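Local coordinates for NH(3)-dependent NAD(+) synthetase (Francisella tularensis subsp. holarctica LVS, PDB 3FIU), which belongs to the NAD synthase family of the HUP clan and holds adenosine monophosphate, pyrophosphate and magnesium in the pocket of an alpha/beta fold, at residues A[68-73]-A[188-193]; A[88-93]-A[125-130]; A[48-53]-A[79-84]; A[148-153]-A[211-216]. All coordinates share one frame; numbering follows the deposited sequence.

Interaction 1 of 4, residues A[68-73]-A[188-193]. With MG (magnesium ion), chain F; POP (pyrophosphate 2-), chain H.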
# COMPACT_ATOMS: atom_id res chain seq x y z
N HIS A 68 -19.52 16.40 9.30
CA HIS A 68 -19.63 17.47 8.33
C HIS A 68 -18.66 18.66 8.61
O HIS A 68 -18.15 19.30 7.67
CB HIS A 68 -21.09 17.91 8.21
CG HIS A 68 -21.33 18.92 7.14
ND1 HIS A 68 -21.23 18.61 5.79
CD2 HIS A 68 -21.65 20.23 7.20
CE1 HIS A 68 -21.48 19.69 5.08
NE2 HIS A 68 -21.73 20.69 5.91
N GLN A 69 -18.38 18.92 9.88
CA GLN A 69 -17.50 20.04 10.24
C GLN A 69 -16.09 19.84 9.72
O GLN A 69 -15.39 20.81 9.42
CB GLN A 69 -17.45 20.24 11.76
CG GLN A 69 -16.73 21.52 12.17
CD GLN A 69 -17.28 22.73 11.47
OE1 GLN A 69 -18.50 22.96 11.46
NE2 GLN A 69 -16.40 23.52 10.85
N ASP A 70 -15.68 18.58 9.63
CA ASP A 70 -14.33 18.27 9.21
C ASP A 70 -14.16 18.51 7.71
O ASP A 70 -13.11 18.99 7.28
CB ASP A 70 -13.95 16.85 9.62
CG ASP A 70 -13.82 16.70 11.15
OD1 ASP A 70 -13.56 17.71 11.87
OD2 ASP A 70 -13.97 15.58 11.62
N MET A 71 -15.19 18.18 6.92
CA MET A 71 -15.21 18.54 5.52
C MET A 71 -15.19 20.06 5.37
O MET A 71 -14.47 20.59 4.52
CB MET A 71 -16.42 17.97 4.80
CG MET A 71 -16.43 18.25 3.29
SD MET A 71 -18.04 17.88 2.55
CE MET A 71 -18.86 19.39 3.01
N GLN A 72 -16.00 20.75 6.18
CA GLN A 72 -16.09 22.23 6.09
C GLN A 72 -14.77 22.92 6.41
O GLN A 72 -14.38 23.88 5.74
CB GLN A 72 -17.26 22.79 6.94
CG GLN A 72 -18.60 22.21 6.51
CD GLN A 72 -19.79 22.69 7.33
OE1 GLN A 72 -20.78 23.15 6.76
NE2 GLN A 72 -19.72 22.55 8.66
N ASP A 73 -14.07 22.41 7.43
CA ASP A 73 -12.76 22.97 7.80
C ASP A 73 -11.72 22.74 6.71
O ASP A 73 -10.90 23.61 6.43
CB ASP A 73 -12.27 22.34 9.11
CG ASP A 73 -13.02 22.87 10.34
OD1 ASP A 73 -12.86 22.24 11.43
OD2 ASP A 73 -13.77 23.86 10.22
N LEU A 188 -6.62 24.11 14.36
CA LEU A 188 -5.66 24.23 15.48
C LEU A 188 -6.23 23.70 16.79
O LEU A 188 -5.53 23.07 17.56
CB LEU A 188 -5.20 25.69 15.67
CG LEU A 188 -4.36 26.34 14.54
CD1 LEU A 188 -3.98 27.79 14.88
CD2 LEU A 188 -3.10 25.52 14.21
N ASP A 189 -7.51 23.97 17.05
CA ASP A 189 -8.09 23.75 18.37
C ASP A 189 -8.78 22.41 18.55
O ASP A 189 -9.02 22.00 19.70
CB ASP A 189 -9.11 24.86 18.71
CG ASP A 189 -8.45 26.22 18.88
OD1 ASP A 189 -7.21 26.31 18.87
OD2 ASP A 189 -9.19 27.22 18.99
N LYS A 190 -9.12 21.74 17.45
CA LYS A 190 -9.93 20.51 17.53
C LYS A 190 -9.10 19.34 18.04
O LYS A 190 -7.88 19.36 17.96
CB LYS A 190 -10.63 20.17 16.21
CG LYS A 190 -9.73 19.66 15.09
CD LYS A 190 -10.57 19.07 13.87
CE LYS A 190 -11.43 20.13 13.17
NZ LYS A 190 -11.80 19.77 11.75
N ALA A 191 -9.78 18.35 18.60
CA ALA A 191 -9.14 17.10 19.00
C ALA A 191 -8.66 16.30 17.78
O ALA A 191 -9.47 16.03 16.87
CB ALA A 191 -10.15 16.24 19.81
N PRO A 192 -7.36 15.91 17.74
CA PRO A 192 -6.87 14.92 16.76
C PRO A 192 -7.75 13.67 16.74
O PRO A 192 -8.11 13.14 17.80
CB PRO A 192 -5.46 14.60 17.26
CG PRO A 192 -5.00 15.89 17.89
CD PRO A 192 -6.25 16.38 18.61
N SER A 193 -8.14 13.21 15.55
CA SER A 193 -9.17 12.18 15.45
C SER A 193 -9.08 11.48 14.11
O SER A 193 -8.83 12.14 13.10
CB SER A 193 -10.56 12.82 15.59
OG SER A 193 -11.57 11.86 15.33
MG MG F . -7.59 13.12 11.59
P1 POP H . -5.14 14.61 10.24
O1 POP H . -4.94 15.76 9.27
O2 POP H . -4.12 13.53 10.03
O3 POP H . -6.53 13.99 10.18
O POP H . -4.88 15.18 11.73
P2 POP H . -5.05 14.28 13.06
O4 POP H . -4.05 13.13 13.02
O5 POP H . -4.68 15.26 14.13
O6 POP H . -6.47 13.78 13.26
O HOH W 1 -8.95 12.35 10.16
O HOH W 2 -8.93 14.61 11.87
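Lys190 pushes its ammonium group between Asp70 and Asp73, and this three-residue salt-bridge network is the tight part of the contact. Its CG sits between the backbone N and carbonyl carbon (chi1 72°), and a bend at chi3 carries NZ inward. Lys190 NZ lies 2.7 Å from Asp70 OD1 and 2.7 Å from Asp73 OD1. At Asp73 it takes the anti lone pair, the lysine and aspartate coming from opposite directions; at Asp70 it stays on the anti side but 30° out of the carboxylate plane. Gly38 O, in the PP-loop, is a third acceptor for NZ. Asp73 is buried and held twice over, its OD1 also taking a bond from Asn186 ND2. The outer side is looser: exposed Gln69 misses the lysine side chain but sends NE2 to Asp73 OD2 (2.7 Å), 49° out of the carboxylate plane. Three residues past Lys190 the chain enters the ligand site, where Ser193 O binds magnesium at 2.2 Å and Ser193 N donates to pyrophosphate O6 at 2.9 Å. The network thus ties the first turns of helix 68-81 to the chain leaving helix 185-189, while Pro192 packs on helix 171-180.

Interaction 2 of 4, residues A[88-93]-A[125-130]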
# COMPACT_ATOMS: atom_id res chain seq x y z
N ILE A 88 -15.21 14.21 -2.84
CA ILE A 88 -15.81 12.97 -3.37
C ILE A 88 -16.20 12.03 -2.24
O ILE A 88 -15.34 11.62 -1.45
CB ILE A 88 -14.86 12.25 -4.36
CG1 ILE A 88 -14.53 13.15 -5.55
CG2 ILE A 88 -15.46 10.90 -4.82
CD1 ILE A 88 -13.31 12.72 -6.32
N SER A 89 -17.49 11.69 -2.15
CA SER A 89 -17.91 10.70 -1.16
C SER A 89 -17.34 9.34 -1.53
O SER A 89 -17.48 8.89 -2.68
CB SER A 89 -19.42 10.58 -1.06
OG SER A 89 -19.76 9.60 -0.08
N ILE A 90 -16.73 8.67 -0.55
CA ILE A 90 -16.21 7.33 -0.77
C ILE A 90 -17.26 6.31 -0.42
O ILE A 90 -17.01 5.09 -0.52
CB ILE A 90 -14.85 7.08 0.01
CG1 ILE A 90 -15.10 7.00 1.53
CG2 ILE A 90 -13.85 8.16 -0.35
CD1 ILE A 90 -13.93 6.43 2.32
N GLN A 91 -18.44 6.78 -0.02
CA GLN A 91 -19.46 5.85 0.47
C GLN A 91 -19.93 4.81 -0.56
O GLN A 91 -20.05 3.63 -0.23
CB GLN A 91 -20.64 6.60 1.16
CG GLN A 91 -21.54 5.70 2.06
CD GLN A 91 -20.80 5.17 3.28
OE1 GLN A 91 -19.89 5.83 3.79
NE2 GLN A 91 -21.16 3.97 3.74
N PRO A 92 -20.24 5.23 -1.81
CA PRO A 92 -20.64 4.23 -2.84
C PRO A 92 -19.61 3.12 -3.06
O PRO A 92 -19.96 1.92 -3.08
CB PRO A 92 -20.78 5.06 -4.13
CG PRO A 92 -21.11 6.42 -3.63
CD PRO A 92 -20.36 6.61 -2.33
N ALA A 93 -18.36 3.51 -3.23
CA ALA A 93 -17.28 2.55 -3.40
C ALA A 93 -17.11 1.68 -2.15
O ALA A 93 -16.95 0.44 -2.24
CB ALA A 93 -16.00 3.27 -3.74
N MET A 125 -6.33 6.07 -0.31
CA MET A 125 -5.06 5.83 -1.01
C MET A 125 -5.29 5.65 -2.51
O MET A 125 -4.56 6.25 -3.34
CB MET A 125 -4.34 4.61 -0.40
CG MET A 125 -2.97 4.25 -1.07
SD MET A 125 -3.20 3.30 -2.57
CE MET A 125 -3.69 1.67 -1.97
N MET A 126 -6.34 4.91 -2.85
CA MET A 126 -6.67 4.65 -4.26
C MET A 126 -7.02 5.96 -4.98
O MET A 126 -6.53 6.22 -6.06
CB MET A 126 -7.85 3.69 -4.37
CG MET A 126 -7.47 2.22 -4.04
SD MET A 126 -8.80 1.04 -4.31
CE MET A 126 -9.22 1.35 -6.03
N TYR A 127 -7.87 6.77 -4.36
CA TYR A 127 -8.21 8.08 -4.93
C TYR A 127 -6.99 8.92 -5.19
O TYR A 127 -6.82 9.47 -6.28
CB TYR A 127 -9.20 8.84 -4.03
CG TYR A 127 -10.58 8.30 -4.16
CD1 TYR A 127 -11.37 8.60 -5.29
CD2 TYR A 127 -11.12 7.47 -3.17
CE1 TYR A 127 -12.66 8.09 -5.41
CE2 TYR A 127 -12.38 6.97 -3.28
CZ TYR A 127 -13.14 7.26 -4.42
OH TYR A 127 -14.38 6.73 -4.49
N LEU A 128 -6.16 9.09 -4.16
CA LEU A 128 -4.93 9.86 -4.27
C LEU A 128 -4.00 9.42 -5.39
O LEU A 128 -3.51 10.28 -6.14
CB LEU A 128 -4.16 9.86 -2.93
CG LEU A 128 -4.93 10.61 -1.82
CD1 LEU A 128 -4.35 10.24 -0.48
CD2 LEU A 128 -4.90 12.12 -2.06
N TYR A 129 -3.76 8.12 -5.49
CA TYR A 129 -2.94 7.53 -6.55
C TYR A 129 -3.59 7.58 -7.94
O TYR A 129 -2.89 7.72 -8.91
CB TYR A 129 -2.50 6.09 -6.16
CG TYR A 129 -1.27 6.20 -5.27
CD1 TYR A 129 -1.40 6.24 -3.86
CD2 TYR A 129 -0.01 6.43 -5.84
CE1 TYR A 129 -0.27 6.43 -3.05
CE2 TYR A 129 1.11 6.60 -5.05
CZ TYR A 129 0.98 6.61 -3.66
OH TYR A 129 2.12 6.81 -2.88
N ALA A 130 -4.91 7.45 -8.04
CA ALA A 130 -5.60 7.66 -9.32
C ALA A 130 -5.38 9.09 -9.81
O ALA A 130 -5.10 9.31 -11.01
CB ALA A 130 -7.12 7.38 -9.19
O HOH W 3 -17.44 6.14 -3.94
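Two isoleucine methyls meet the Tyr127 ring obliquely: Ile88 CG2 comes to 4.0 Å from Tyr127 CE1, and Ile90 CG2 to 3.5 Å from Tyr127 CE2. The ring of Phe97 of the second subunit also meets it, tilted.

Ile90 meets the tyrosine through its branch methyl because CG1 is turned between the backbone N and the carbonyl carbon (chi1 70°), which leads the longer arm of the side chain away from Tyr127. In fold terms, residues 88-90 are the link from strand 84-87, the outermost strand on its side of the parallel sheet within this chain, to helix 91-100, and helix 113-135 packs against that link with Tyr127 reaching across. The same surface is part of the dimer interface: Met125 packs on Met125 of the second subunit, and the Tyr127 hydroxyl is hydrogen-bonded to Ser100 OG of that subunit.

Water 3 sits beside that hydroxyl, 3.2 Å from Tyr127 OH. It donates to Ser89 O and accepts from Ala93 N, at 2.9 Å from the latter, thereby bridging the opening of the helix and the tyrosine. Ala93 CB also lies against Tyr127 OH, 3.9 Å away. Ser89 CB points away from helix 113-135, and Ser89 OG takes a capping bond from Gln91 N (3.1 Å, 159° at the hydrogen).

Interaction 3 of 4, residues A[48-53]-A[79-84]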
# COMPACT_ATOMS: atom_id res chain seq x y z
N LEU A 48 2.42 23.48 3.49
CA LEU A 48 3.82 23.38 3.05
C LEU A 48 3.93 23.14 1.55
O LEU A 48 4.74 23.79 0.86
CB LEU A 48 4.55 22.28 3.83
CG LEU A 48 4.69 22.46 5.36
CD1 LEU A 48 5.12 21.16 6.01
CD2 LEU A 48 5.67 23.57 5.70
N ALA A 49 3.12 22.20 1.03
CA ALA A 49 3.15 21.88 -0.39
C ALA A 49 2.87 23.14 -1.19
O ALA A 49 3.60 23.46 -2.14
CB ALA A 49 2.12 20.83 -0.73
N VAL A 50 1.82 23.86 -0.79
CA VAL A 50 1.43 25.09 -1.48
C VAL A 50 2.58 26.10 -1.54
O VAL A 50 2.76 26.77 -2.56
CB VAL A 50 0.16 25.72 -0.87
CG1 VAL A 50 -0.07 27.08 -1.50
CG2 VAL A 50 -1.03 24.80 -1.15
N LYS A 51 3.35 26.19 -0.46
CA LYS A 51 4.48 27.13 -0.39
C LYS A 51 5.62 26.85 -1.36
O LYS A 51 6.42 27.75 -1.66
CB LYS A 51 5.04 27.20 1.03
CG LYS A 51 4.12 27.95 2.00
CD LYS A 51 4.92 28.79 2.97
CE LYS A 51 4.01 29.68 3.78
NZ LYS A 51 3.42 30.76 2.94
N THR A 52 5.73 25.62 -1.86
CA THR A 52 6.74 25.30 -2.89
C THR A 52 6.46 26.02 -4.21
O THR A 52 7.34 26.10 -5.05
CB THR A 52 6.77 23.77 -3.25
OG1 THR A 52 5.57 23.42 -3.94
CG2 THR A 52 6.98 22.88 -2.02
N GLY A 53 5.23 26.49 -4.39
CA GLY A 53 4.78 27.06 -5.66
C GLY A 53 4.51 26.04 -6.76
O GLY A 53 4.17 26.42 -7.88
N GLU A 79 -9.96 27.02 0.37
CA GLU A 79 -10.33 28.39 -0.05
C GLU A 79 -9.19 29.37 0.24
O GLU A 79 -8.85 30.22 -0.59
CB GLU A 79 -11.64 28.83 0.63
CG GLU A 79 -12.90 28.14 0.02
CD GLU A 79 -14.08 27.98 0.99
OE1 GLU A 79 -14.08 28.59 2.07
OE2 GLU A 79 -15.03 27.23 0.65
N MET A 80 -8.62 29.26 1.44
CA MET A 80 -7.52 30.13 1.86
C MET A 80 -6.26 29.95 0.99
O MET A 80 -5.54 30.93 0.68
CB MET A 80 -7.20 29.85 3.33
CG MET A 80 -6.02 30.62 3.89
SD MET A 80 -5.70 30.20 5.62
CE MET A 80 -3.96 29.84 5.47
N LEU A 81 -6.00 28.70 0.62
CA LEU A 81 -4.81 28.32 -0.14
C LEU A 81 -5.00 28.51 -1.63
O LEU A 81 -4.01 28.52 -2.37
CB LEU A 81 -4.51 26.85 0.12
CG LEU A 81 -3.45 26.42 1.15
CD1 LEU A 81 -2.97 27.53 2.10
CD2 LEU A 81 -3.86 25.14 1.88
N ASN A 82 -6.25 28.60 -2.06
CA ASN A 82 -6.60 28.81 -3.46
C ASN A 82 -6.09 27.66 -4.32
O ASN A 82 -5.43 27.89 -5.33
CB ASN A 82 -6.07 30.15 -3.98
CG ASN A 82 -6.86 31.33 -3.47
OD1 ASN A 82 -7.94 31.61 -3.96
ND2 ASN A 82 -6.35 31.99 -2.44
N ILE A 83 -6.36 26.44 -3.89
CA ILE A 83 -5.89 25.27 -4.62
C ILE A 83 -7.00 24.51 -5.33
O ILE A 83 -8.16 24.51 -4.89
CB ILE A 83 -5.01 24.31 -3.75
CG1 ILE A 83 -5.73 23.88 -2.47
CG2 ILE A 83 -3.67 24.99 -3.44
CD1 ILE A 83 -5.05 22.71 -1.75
N GLU A 84 -6.62 23.86 -6.43
CA GLU A 84 -7.44 22.83 -7.05
C GLU A 84 -7.86 21.79 -5.99
O GLU A 84 -7.06 21.36 -5.17
CB GLU A 84 -6.65 22.12 -8.16
CG GLU A 84 -7.54 21.24 -9.08
CD GLU A 84 -6.77 20.55 -10.20
OE1 GLU A 84 -5.65 21.03 -10.55
OE2 GLU A 84 -7.27 19.52 -10.72
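Val50 has CG1 anti to its backbone N (chi1 172°), which leaves CG2 anti to the carbonyl carbon and facing both Leu81 and Ile83. Ile83 answers with its own branch methyl: chi1 of 55° tucks CG1 between the backbone N and carbonyl carbon and leaves CG2 for the valine. The two methyls are pressed together, Val50 CG2 to Ile83 CG2 being 3.5 Å, tighter than an ordinary van der Waals contact. Leu81 crosses Val50 at a slant, and its branch point does the touching, with Leu81 CG 3.7 Å from Val50 CG2. Its chi1 of -98° lies off the staggered positions, so the leucine meets the valine in a somewhat unfavourable conformation.

Val50 is near the end of helix 40-51 and Leu81 closes helix 68-81. These are the connecting helices of two successive beta-alpha-beta crossovers of the Rossmann-like sheet, so the contact joins their C-terminal ends. Asn82, with positive phi, turns the chain so that Ile83 still faces Val50 just before strand 84-87 begins. Beneath, Val50 rests on Thr56 and Ile83 on Ala58, both in strand 56-60. At the first helix end, Ala49 O accepts twice from Thr52, from OG1 at 2.7 Å and from N at 3.0 Å.

No hydrogen bond or charge pair crosses between the segments; aliphatic carbon meets aliphatic carbon, and the attraction rests on dispersion and on keeping water from three partly exposed side chains.

Interaction 4 of 4, residues A[148-153]-A[211-216]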
# COMPACT_ATOMS: atom_id res chain seq x y z
N TRP A 148 3.65 7.56 13.47
CA TRP A 148 4.63 6.60 13.00
C TRP A 148 5.07 5.62 14.12
O TRP A 148 4.91 4.38 14.01
CB TRP A 148 5.83 7.31 12.34
CG TRP A 148 6.54 6.38 11.37
CD1 TRP A 148 7.78 5.83 11.52
CD2 TRP A 148 6.00 5.85 10.15
NE1 TRP A 148 8.06 5.01 10.44
CE2 TRP A 148 6.99 5.01 9.59
CE3 TRP A 148 4.78 6.02 9.46
CZ2 TRP A 148 6.81 4.34 8.37
CZ3 TRP A 148 4.59 5.33 8.24
CH2 TRP A 148 5.60 4.50 7.72
N TYR A 149 5.56 6.17 15.22
CA TYR A 149 5.99 5.34 16.35
C TYR A 149 4.90 4.45 16.93
O TYR A 149 5.16 3.29 17.31
CB TYR A 149 6.62 6.20 17.48
CG TYR A 149 7.37 5.34 18.48
CD1 TYR A 149 8.72 5.02 18.28
CD2 TYR A 149 6.72 4.82 19.59
CE1 TYR A 149 9.41 4.20 19.20
CE2 TYR A 149 7.41 4.01 20.53
CZ TYR A 149 8.74 3.69 20.31
OH TYR A 149 9.40 2.89 21.22
N MET A 150 3.68 4.97 17.02
CA MET A 150 2.59 4.22 17.61
C MET A 150 1.98 3.24 16.59
O MET A 150 1.10 2.44 16.93
CB MET A 150 1.52 5.18 18.13
CG MET A 150 2.03 6.16 19.20
SD MET A 150 2.24 5.24 20.75
CE MET A 150 0.55 5.14 21.31
N GLY A 151 2.47 3.30 15.35
CA GLY A 151 1.78 2.65 14.23
C GLY A 151 0.29 3.00 14.15
O GLY A 151 -0.53 2.13 13.80
N TYR A 152 -0.07 4.25 14.46
CA TYR A 152 -1.47 4.68 14.38
C TYR A 152 -1.75 5.19 12.96
O TYR A 152 -1.89 6.42 12.72
CB TYR A 152 -1.85 5.74 15.45
CG TYR A 152 -3.36 5.87 15.67
CD1 TYR A 152 -3.89 6.52 16.79
CD2 TYR A 152 -4.28 5.34 14.74
CE1 TYR A 152 -5.28 6.64 16.98
CE2 TYR A 152 -5.66 5.46 14.92
CZ TYR A 152 -6.16 6.11 16.04
OH TYR A 152 -7.54 6.20 16.19
N PHE A 153 -1.76 4.24 12.04
CA PHE A 153 -2.04 4.47 10.63
C PHE A 153 -2.38 3.12 10.01
O PHE A 153 -2.07 2.07 10.58
CB PHE A 153 -0.86 5.14 9.91
CG PHE A 153 0.42 4.33 9.91
CD1 PHE A 153 0.64 3.32 8.95
CD2 PHE A 153 1.42 4.60 10.84
CE1 PHE A 153 1.84 2.58 8.93
CE2 PHE A 153 2.62 3.87 10.84
CZ PHE A 153 2.83 2.85 9.88
N GLN A 211 1.09 14.65 24.41
CA GLN A 211 2.19 15.26 25.17
C GLN A 211 3.09 14.16 25.75
O GLN A 211 4.33 14.28 25.71
CB GLN A 211 1.70 16.20 26.27
CG GLN A 211 2.84 17.13 26.78
CD GLN A 211 3.56 17.87 25.65
OE1 GLN A 211 2.93 18.57 24.85
NE2 GLN A 211 4.88 17.70 25.57
N GLU A 212 2.46 13.11 26.26
CA GLU A 212 3.17 11.92 26.75
C GLU A 212 3.97 11.23 25.66
O GLU A 212 5.15 10.95 25.85
CB GLU A 212 2.21 10.95 27.44
CG GLU A 212 1.81 11.43 28.83
CD GLU A 212 0.60 10.71 29.40
OE1 GLU A 212 -0.37 10.43 28.67
OE2 GLU A 212 0.62 10.42 30.62
N ILE A 213 3.35 10.99 24.49
CA ILE A 213 4.12 10.38 23.41
C ILE A 213 5.29 11.28 23.00
O ILE A 213 6.40 10.79 22.80
CB ILE A 213 3.23 9.98 22.16
CG1 ILE A 213 2.05 9.08 22.57
CG2 ILE A 213 4.09 9.34 21.06
CD1 ILE A 213 0.92 9.07 21.53
N ASP A 214 5.05 12.60 22.90
CA ASP A 214 6.08 13.52 22.46
C ASP A 214 7.25 13.50 23.48
O ASP A 214 8.42 13.48 23.10
CB ASP A 214 5.57 14.96 22.40
CG ASP A 214 4.75 15.28 21.13
OD1 ASP A 214 4.63 14.42 20.23
OD2 ASP A 214 4.25 16.43 21.05
N ASP A 215 6.91 13.60 24.76
CA ASP A 215 7.95 13.55 25.82
C ASP A 215 8.77 12.23 25.69
O ASP A 215 10.01 12.26 25.71
CB ASP A 215 7.28 13.63 27.18
CG ASP A 215 6.79 15.04 27.51
OD1 ASP A 215 6.12 15.18 28.55
OD2 ASP A 215 7.06 15.98 26.74
N PHE A 216 8.09 11.10 25.52
CA PHE A 216 8.81 9.84 25.32
C PHE A 216 9.78 9.93 24.14
O PHE A 216 10.97 9.64 24.28
CB PHE A 216 7.83 8.67 25.18
CG PHE A 216 8.50 7.37 24.81
CD1 PHE A 216 9.16 6.60 25.78
CD2 PHE A 216 8.48 6.92 23.49
CE1 PHE A 216 9.78 5.40 25.44
CE2 PHE A 216 9.08 5.71 23.15
CZ PHE A 216 9.74 4.95 24.13
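Tyr149, in the last turn of helix 145-150 before its Schellman motif at Gly151, crosses Phe216 at about a right angle. The ring planes stand at 58°, with centroids 5.4 Å apart, so the pair is oblique. The hydroxyl end of the tyrosine comes up to the edge of the phenylalanine, near its plane: Tyr149 OH is 3.4 Å from Phe216 CE2, and Tyr149 CZ is 3.5 Å from the same carbon. Each residue has CG opposite its own backbone N (chi1 -166° in Tyr149, 173° in Phe216), which extends both rings toward the opposing helix. His234 stacks on Tyr149, and helix 224-235 also packs against Phe216 through Leu227.

The contact joins the end of helix 145-150 to helix 210-218. One residue on from Ile213, Asp214 accepts from the backbone N of Lys171 and Ser172 at the start of helix 171-180. Lys171 NZ is hydrogen-bonded to pyrophosphate, which makes Asp214 a plausible second-shell residue.

Met150 and Ile213 make the more deeply buried half, reaching toward each other tip to tip, and Met206 of helix 202-206 touches both partners. The methionine is bent at both of its later torsions and curls about the end of the isoleucine; Met150 CG is 3.9 Å and Met150 CE 4.0 Å from Ile213 CD1. Between them in the chain, Met150 SD lies 4.1 Å from Ile213 CD1, so three successive atoms of the methionine meet that one methyl.

In the fold
Interaction 1 is the contact that enters the ligand site, through Ser193 and the magnesium. The others sit around it: the Ile90 side chain of interaction 2 is about 7 Å from adenosine monophosphate, Met150 of interaction 4 about 11 Å, and Ile83 of interaction 3 also about 11 Å. Helix 68-81 serves interaction 1 at its start and interaction 3 at its end, their centres 19 Å apart. Interactions 1 and 4 interleave along the chain and approach to about 6 Å between nearest atoms. Interactions 2 and 3 adjoin through strand 84-87, and each lies across the chain's centre from interaction 4, with centres 28 Å from it. Of the four, only interaction 2 touches the second subunit.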